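Local coordinates for protein beta-glucoside phosphorylase BglX (Unidentified, PDB 5VQE) that is a glycoside hydrolase family 3 enzyme named as a beta-glucoside phosphorylase, which probably cleaves beta-glucosides with phosphate to release glucose 1-phosphate, at residues P505-S510 with V523-N528. Sequence-based numbering, arbitrary orientation.
Sequences PTLFLS and VKTYIN
The carbonyl oxygen of Phe508 is met twice by the neighbouring strand: Ile527 N donates to it at 3.1 Å, and Tyr526 CA adds a CH...O contact at 3.4 Å. Phe508 N donates a hydrogen bond to Thr525 O, and Ser510 N to Ile527 O at 3.0 Å; Phe508 thus uses both its N-H and its C=O, as does Ile527. Before this pairing begins, a water bridges Thr506 O and Lys524 N where the strands stand further apart. These are adjacent parallel strands of a mixed six-stranded sheet, distinct from the parallel strands of the TIM-barrel domain; strand 469-475 flanks 506-510, and 393-397 runs antiparallel beside 525-528. On one face the Phe508 and Tyr526 rings lie side by side, planes 12° apart but slid so that they barely overlap, and Phe508 CD1 approaches Tyr526 CE1 at 3.4 Å. Tyr526 CG lies anti to the backbone N (chi1 -180°); its OH is 3.5 Å from Ser510 CB and makes a weak hydrogen bond to Asn528 OD1, while Asn528 ND2 bonds to Pro514 O. An alanine at Tyr526 would probably leave Phe508 CD1 without this ring neighbour and Asn528 OD1 without its weak donor. On the other face, the branched aliphatic chains of Leu507, Leu509 and Ile527 suit the cover of helix 534-544, Leu509 CD2 packing against Ile527 CD1 at 3.7 Å. Thr525 turns its methyl CG2 tightly against Leu507 CD1, while OG1 bonds to Gln399 OE1.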
# COMPACT_ATOMS: atom_id res chain seq x y z
N PRO A 505 6.75 -36.47 0.45
CA PRO A 505 5.92 -35.49 -0.26
C PRO A 505 5.93 -34.14 0.45
O PRO A 505 5.80 -34.06 1.68
CB PRO A 505 4.53 -36.13 -0.24
CG PRO A 505 4.79 -37.59 -0.15
CD PRO A 505 6.01 -37.72 0.72
N THR A 506 6.11 -33.07 -0.32
CA THR A 506 6.22 -31.72 0.22
C THR A 506 5.27 -30.78 -0.51
O THR A 506 5.26 -30.73 -1.75
CB THR A 506 7.67 -31.22 0.12
OG1 THR A 506 8.53 -32.08 0.88
CG2 THR A 506 7.81 -29.81 0.67
N LEU A 507 4.48 -30.04 0.26
CA LEU A 507 3.54 -29.06 -0.25
C LEU A 507 3.94 -27.68 0.27
O LEU A 507 4.21 -27.53 1.46
CB LEU A 507 2.12 -29.41 0.21
CG LEU A 507 1.01 -28.37 0.03
CD1 LEU A 507 0.73 -28.17 -1.45
CD2 LEU A 507 -0.24 -28.83 0.76
N PHE A 508 3.99 -26.69 -0.63
CA PHE A 508 4.45 -25.35 -0.29
C PHE A 508 3.32 -24.35 -0.51
O PHE A 508 2.79 -24.25 -1.62
CB PHE A 508 5.69 -24.95 -1.11
CG PHE A 508 6.40 -23.75 -0.56
CD1 PHE A 508 5.92 -22.47 -0.78
CD2 PHE A 508 7.56 -23.90 0.19
CE1 PHE A 508 6.57 -21.37 -0.26
CE2 PHE A 508 8.21 -22.80 0.70
CZ PHE A 508 7.72 -21.54 0.48
N LEU A 509 2.96 -23.62 0.54
CA LEU A 509 1.92 -22.60 0.51
C LEU A 509 2.54 -21.24 0.81
O LEU A 509 3.11 -21.05 1.89
CB LEU A 509 0.83 -22.90 1.55
CG LEU A 509 0.26 -24.32 1.60
CD1 LEU A 509 -0.65 -24.45 2.81
CD2 LEU A 509 -0.48 -24.66 0.32
N SER A 510 2.41 -20.30 -0.12
CA SER A 510 2.77 -18.91 0.14
C SER A 510 1.51 -18.12 0.45
O SER A 510 0.56 -18.12 -0.34
CB SER A 510 3.48 -18.27 -1.04
OG SER A 510 3.72 -16.90 -0.74
N VAL A 523 10.16 -27.80 -5.34
CA VAL A 523 8.83 -28.15 -4.83
C VAL A 523 7.93 -28.50 -6.00
O VAL A 523 7.92 -27.82 -7.04
CB VAL A 523 8.27 -26.98 -4.00
CG1 VAL A 523 6.77 -27.08 -3.83
CG2 VAL A 523 8.94 -26.95 -2.62
N LYS A 524 7.15 -29.58 -5.84
CA LYS A 524 6.32 -30.11 -6.91
C LYS A 524 4.87 -29.64 -6.83
O LYS A 524 4.17 -29.70 -7.85
CB LYS A 524 6.34 -31.64 -6.89
CG LYS A 524 7.73 -32.28 -6.97
CD LYS A 524 7.63 -33.80 -7.13
CE LYS A 524 8.95 -34.52 -6.86
NZ LYS A 524 10.10 -33.95 -7.62
N THR A 525 4.41 -29.20 -5.66
CA THR A 525 3.07 -28.64 -5.50
C THR A 525 3.20 -27.30 -4.79
O THR A 525 3.75 -27.23 -3.68
CB THR A 525 2.16 -29.59 -4.72
OG1 THR A 525 2.21 -30.89 -5.31
CG2 THR A 525 0.71 -29.10 -4.77
N TYR A 526 2.71 -26.24 -5.42
CA TYR A 526 2.93 -24.87 -4.96
C TYR A 526 1.65 -24.08 -5.17
O TYR A 526 1.06 -24.12 -6.25
CB TYR A 526 4.09 -24.21 -5.72
CG TYR A 526 4.37 -22.78 -5.28
CD1 TYR A 526 5.30 -22.52 -4.29
CD2 TYR A 526 3.69 -21.71 -5.85
CE1 TYR A 526 5.56 -21.21 -3.88
CE2 TYR A 526 3.95 -20.41 -5.45
CZ TYR A 526 4.88 -20.17 -4.46
OH TYR A 526 5.13 -18.87 -4.04
N ILE A 527 1.22 -23.37 -4.12
CA ILE A 527 -0.02 -22.59 -4.14
C ILE A 527 0.27 -21.19 -3.64
O ILE A 527 0.94 -21.01 -2.61
CB ILE A 527 -1.12 -23.25 -3.28
CG1 ILE A 527 -1.49 -24.63 -3.84
CG2 ILE A 527 -2.38 -22.38 -3.23
CD1 ILE A 527 -2.18 -25.54 -2.85
N ASN A 528 -0.23 -20.19 -4.35
CA ASN A 528 -0.15 -18.79 -3.93
C ASN A 528 -1.50 -18.36 -3.37
O ASN A 528 -2.52 -18.51 -4.04
CB ASN A 528 0.24 -17.89 -5.10
CG ASN A 528 1.74 -17.77 -5.28
OD1 ASN A 528 2.51 -17.89 -4.33
ND2 ASN A 528 2.16 -17.49 -6.51
O HOH W 1 7.52 -31.09 -3.37